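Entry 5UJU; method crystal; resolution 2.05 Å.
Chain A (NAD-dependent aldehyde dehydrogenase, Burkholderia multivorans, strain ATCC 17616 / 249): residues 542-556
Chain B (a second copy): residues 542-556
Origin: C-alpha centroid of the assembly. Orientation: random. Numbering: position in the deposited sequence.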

# COMPACT_ATOMS: atom_id res chain seq x y z
N ALA A 542 -9.53 0.35 -1.44
CA ALA A 542 -8.86 1.45 -0.76
C ALA A 542 -9.90 2.32 -0.09
O ALA A 542 -11.09 2.30 -0.45
CB ALA A 542 -8.01 2.27 -1.74
N ALA A 543 -9.45 3.09 0.90
CA ALA A 543 -10.27 4.06 1.60
C ALA A 543 -9.89 5.48 1.19
O ALA A 543 -8.71 5.79 1.03
CB ALA A 543 -10.12 3.94 3.11
N LEU A 544 -10.91 6.34 1.07
CA LEU A 544 -10.73 7.77 0.84
C LEU A 544 -10.92 8.49 2.18
O LEU A 544 -12.05 8.58 2.67
CB LEU A 544 -11.73 8.29 -0.18
CG LEU A 544 -11.83 7.74 -1.60
CD1 LEU A 544 -12.99 8.43 -2.35
CD2 LEU A 544 -10.51 7.91 -2.36
N ALA A 545 -9.83 8.94 2.80
CA ALA A 545 -8.45 8.64 2.40
C ALA A 545 -7.68 8.29 3.67
O ALA A 545 -8.08 8.69 4.77
CB ALA A 545 -7.82 9.83 1.68
N ASP A 546 -6.59 7.54 3.53
CA ASP A 546 -5.76 7.16 4.68
C ASP A 546 -4.31 7.03 4.22
O ASP A 546 -3.98 7.33 3.06
CB ASP A 546 -6.27 5.86 5.32
CG ASP A 546 -6.25 4.67 4.36
OD1 ASP A 546 -5.76 4.78 3.21
OD2 ASP A 546 -6.72 3.59 4.76
N ALA A 547 -3.46 6.57 5.13
CA ALA A 547 -2.03 6.44 4.82
C ALA A 547 -1.80 5.47 3.68
O ALA A 547 -0.97 5.73 2.80
CB ALA A 547 -1.26 6.01 6.06
N ALA A 548 -2.50 4.33 3.68
CA ALA A 548 -2.30 3.36 2.61
C ALA A 548 -2.69 3.95 1.26
O ALA A 548 -2.17 3.52 0.23
CB ALA A 548 -3.11 2.09 2.87
N PHE A 549 -3.58 4.94 1.25
CA PHE A 549 -4.03 5.53 -0.01
C PHE A 549 -2.93 6.32 -0.71
O PHE A 549 -3.03 6.52 -1.93
CB PHE A 549 -5.26 6.41 0.23
CG PHE A 549 -5.91 6.91 -1.05
CD1 PHE A 549 -6.58 6.02 -1.88
CD2 PHE A 549 -5.85 8.24 -1.40
CE1 PHE A 549 -7.18 6.47 -3.05
CE2 PHE A 549 -6.46 8.70 -2.57
CZ PHE A 549 -7.13 7.81 -3.40
N VAL A 550 -1.89 6.77 0.00
CA VAL A 550 -0.83 7.60 -0.59
C VAL A 550 0.58 7.05 -0.40
O VAL A 550 1.49 7.40 -1.19
CB VAL A 550 -0.89 9.04 -0.03
CG1 VAL A 550 -2.22 9.68 -0.30
CG2 VAL A 550 -0.56 9.05 1.47
N ALA A 551 0.85 6.22 0.61
CA ALA A 551 2.23 5.92 1.00
C ALA A 551 3.00 5.14 -0.05
O ALA A 551 4.23 5.12 -0.00
CB ALA A 551 2.26 5.14 2.32
N ASN A 552 2.32 4.48 -0.98
CA ASN A 552 2.98 3.71 -2.01
C ASN A 552 3.15 4.49 -3.32
O ASN A 552 3.67 3.93 -4.28
CB ASN A 552 2.21 2.43 -2.30
CG ASN A 552 3.12 1.24 -2.53
OD1 ASN A 552 4.33 1.33 -2.34
ND2 ASN A 552 2.53 0.13 -2.94
N ARG A 553 2.68 5.74 -3.40
CA ARG A 553 2.74 6.46 -4.67
C ARG A 553 4.08 7.15 -4.91
O ARG A 553 4.29 7.70 -6.00
CB ARG A 553 1.60 7.50 -4.74
CG ARG A 553 0.19 6.88 -4.51
CD ARG A 553 -0.91 7.93 -4.72
NE ARG A 553 -2.23 7.38 -4.38
CZ ARG A 553 -3.18 7.09 -5.27
NH1 ARG A 553 -3.00 7.29 -6.57
NH2 ARG A 553 -4.33 6.58 -4.84
N PHE A 554 4.97 7.14 -3.92
CA PHE A 554 6.34 7.60 -4.08
C PHE A 554 7.23 6.53 -3.47
O PHE A 554 6.77 5.67 -2.71
CB PHE A 554 6.59 8.95 -3.36
CG PHE A 554 6.43 8.86 -1.87
CD1 PHE A 554 7.53 8.62 -1.05
CD2 PHE A 554 5.17 8.93 -1.29
CE1 PHE A 554 7.38 8.50 0.33
CE2 PHE A 554 5.01 8.80 0.09
CZ PHE A 554 6.11 8.59 0.89
N ARG A 555 8.51 6.57 -3.83
CA ARG A 555 9.52 5.73 -3.22
C ARG A 555 10.67 6.62 -2.76
O ARG A 555 10.70 7.82 -3.05
CB ARG A 555 10.00 4.63 -4.18
CG ARG A 555 8.91 3.71 -4.75
CD ARG A 555 8.44 2.62 -3.76
NE ARG A 555 7.65 3.18 -2.67
CZ ARG A 555 7.62 2.71 -1.43
NH1 ARG A 555 8.35 1.65 -1.11
NH2 ARG A 555 6.88 3.31 -0.50
N VAL A 556 11.59 6.04 -1.99
CA VAL A 556 12.76 6.75 -1.47
C VAL A 556 14.01 6.03 -1.97
O VAL A 556 14.19 4.83 -1.70
CB VAL A 556 12.75 6.82 0.07
CG1 VAL A 556 13.91 7.66 0.58
CG2 VAL A 556 11.43 7.39 0.56
N ALA B 542 8.38 -4.03 -2.21
CA ALA B 542 8.23 -3.28 -0.97
C ALA B 542 9.61 -2.97 -0.43
O ALA B 542 10.59 -3.66 -0.74
CB ALA B 542 7.40 -4.04 0.07
N ALA B 543 9.69 -1.94 0.41
CA ALA B 543 10.92 -1.58 1.10
C ALA B 543 10.84 -2.02 2.56
O ALA B 543 9.77 -1.96 3.18
CB ALA B 543 11.17 -0.07 1.02
N LEU B 544 11.97 -2.47 3.11
CA LEU B 544 12.09 -2.78 4.54
C LEU B 544 12.81 -1.62 5.22
O LEU B 544 14.02 -1.47 5.08
CB LEU B 544 12.87 -4.08 4.76
CG LEU B 544 12.32 -5.34 4.09
CD1 LEU B 544 13.24 -6.53 4.34
CD2 LEU B 544 10.92 -5.62 4.61
N ALA B 545 12.08 -0.77 5.95
CA ALA B 545 10.63 -0.75 6.05
C ALA B 545 10.20 0.71 5.92
O ALA B 545 10.98 1.62 6.22
CB ALA B 545 10.15 -1.33 7.38
N ASP B 546 8.97 0.94 5.48
CA ASP B 546 8.46 2.30 5.36
C ASP B 546 6.96 2.26 5.68
O ASP B 546 6.43 1.23 6.10
CB ASP B 546 8.77 2.89 3.98
CG ASP B 546 8.18 2.08 2.83
OD1 ASP B 546 7.43 1.09 3.07
OD2 ASP B 546 8.47 2.43 1.66
N ALA B 547 6.30 3.40 5.50
CA ALA B 547 4.87 3.47 5.79
C ALA B 547 4.08 2.49 4.93
O ALA B 547 3.16 1.81 5.43
CB ALA B 547 4.36 4.90 5.57
N ALA B 548 4.41 2.41 3.63
CA ALA B 548 3.69 1.53 2.72
C ALA B 548 3.83 0.07 3.10
O ALA B 548 2.97 -0.75 2.74
CB ALA B 548 4.16 1.74 1.27
N PHE B 549 4.91 -0.29 3.80
CA PHE B 549 5.11 -1.68 4.21
C PHE B 549 4.11 -2.14 5.28
O PHE B 549 3.91 -3.35 5.43
CB PHE B 549 6.54 -1.85 4.73
CG PHE B 549 6.91 -3.27 5.04
CD1 PHE B 549 7.03 -4.21 4.03
CD2 PHE B 549 7.17 -3.66 6.35
CE1 PHE B 549 7.38 -5.51 4.32
CE2 PHE B 549 7.53 -4.97 6.64
CZ PHE B 549 7.64 -5.89 5.62
N VAL B 550 3.49 -1.22 6.02
CA VAL B 550 2.60 -1.59 7.12
C VAL B 550 1.20 -0.98 7.00
O VAL B 550 0.25 -1.54 7.60
CB VAL B 550 3.21 -1.21 8.49
CG1 VAL B 550 4.51 -1.95 8.74
CG2 VAL B 550 3.44 0.30 8.56
N ALA B 551 1.01 0.12 6.28
CA ALA B 551 -0.22 0.89 6.39
C ALA B 551 -1.46 0.17 5.86
O ALA B 551 -2.57 0.60 6.17
CB ALA B 551 -0.07 2.22 5.65
N ASN B 552 -1.29 -0.87 5.05
CA ASN B 552 -2.39 -1.60 4.44
C ASN B 552 -2.75 -2.88 5.19
O ASN B 552 -3.72 -3.54 4.80
CB ASN B 552 -2.06 -1.95 2.98
CG ASN B 552 -3.25 -1.78 2.05
OD1 ASN B 552 -4.31 -1.29 2.44
ND2 ASN B 552 -3.07 -2.18 0.80
N ARG B 553 -2.02 -3.23 6.25
CA ARG B 553 -2.23 -4.49 6.98
C ARG B 553 -3.34 -4.40 8.01
O ARG B 553 -3.63 -5.40 8.67
CB ARG B 553 -0.94 -4.92 7.67
CG ARG B 553 0.24 -5.03 6.69
CD ARG B 553 1.51 -5.59 7.36
NE ARG B 553 2.66 -5.57 6.45
CZ ARG B 553 3.24 -6.66 5.93
NH1 ARG B 553 2.80 -7.88 6.24
NH2 ARG B 553 4.28 -6.52 5.12
N PHE B 554 -3.91 -3.21 8.20
CA PHE B 554 -5.10 -2.99 9.01
C PHE B 554 -6.02 -2.07 8.23
O PHE B 554 -5.59 -1.41 7.28
CB PHE B 554 -4.74 -2.38 10.38
CG PHE B 554 -4.13 -1.02 10.29
CD1 PHE B 554 -2.77 -0.87 10.07
CD2 PHE B 554 -4.92 0.12 10.37
CE1 PHE B 554 -2.20 0.39 9.96
CE2 PHE B 554 -4.36 1.37 10.26
CZ PHE B 554 -2.99 1.51 10.05
N ARG B 555 -7.29 -2.06 8.62
CA ARG B 555 -8.28 -1.12 8.10
C ARG B 555 -8.98 -0.45 9.27
O ARG B 555 -8.82 -0.85 10.43
CB ARG B 555 -9.30 -1.81 7.18
CG ARG B 555 -8.71 -2.58 5.99
CD ARG B 555 -8.28 -1.65 4.84
NE ARG B 555 -7.08 -0.89 5.18
CZ ARG B 555 -6.82 0.34 4.74
NH1 ARG B 555 -5.70 0.96 5.13
NH2 ARG B 555 -7.67 0.97 3.94
N VAL B 556 -9.74 0.60 8.98
CA VAL B 556 -10.47 1.34 10.00
C VAL B 556 -11.95 1.28 9.64
O VAL B 556 -12.35 1.70 8.55
CB VAL B 556 -10.00 2.81 10.10
CG1 VAL B 556 -10.72 3.53 11.26
CG2 VAL B 556 -8.48 2.88 10.26
O HOH W 1 -6.52 2.89 1.34
O HOH W 2 -3.68 3.26 6.35
O HOH W 3 6.03 4.51 2.15
O HOH W 4 7.27 -0.59 1.07

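Symmetric contacts often pair a small apolar centre with charged pairs that flank it, as in this dehydrogenase contact. The alanines supply the centre. Ala A548 and Ala B551 have CA atoms 5.0 Å apart, an approach that methyl side chains permit: CB of Ala A548 lies 4.1 Å from CB of Ala B551 and 3.7 Å from its O. The reciprocal pair, Ala A551 and Ala B548, repeats this with CB to CB at 4.0 Å.

Arg A555 and Arg B555 cover the most surface. Their CA-to-CB bonds point sideways, but the side chains bend (m, m, p) and their ends come nearer the partner. NH1 of Arg B555 forms a salt bridge with OD2 of Asp A546 at 2.8 Å, and NH2 of Arg A555 does the same with OD2 of Asp B546, also at 2.8 Å. OD2 of each aspartate sits at the edge of the guanidinium, near its plane, yet the component hydrogen bonds are weak, with angles near 130°. Each arginine is also held from its own chain: NE of Arg B555 donates to O of Phe B554 at 2.6 Å.

Asp A546 serves two roles, since its OD1 caps the following helix by accepting from N of Phe A549 at 2.9 Å. Water 2 accepts from N of Ala A548 and donates to O of Ala B551, joining the two backbones.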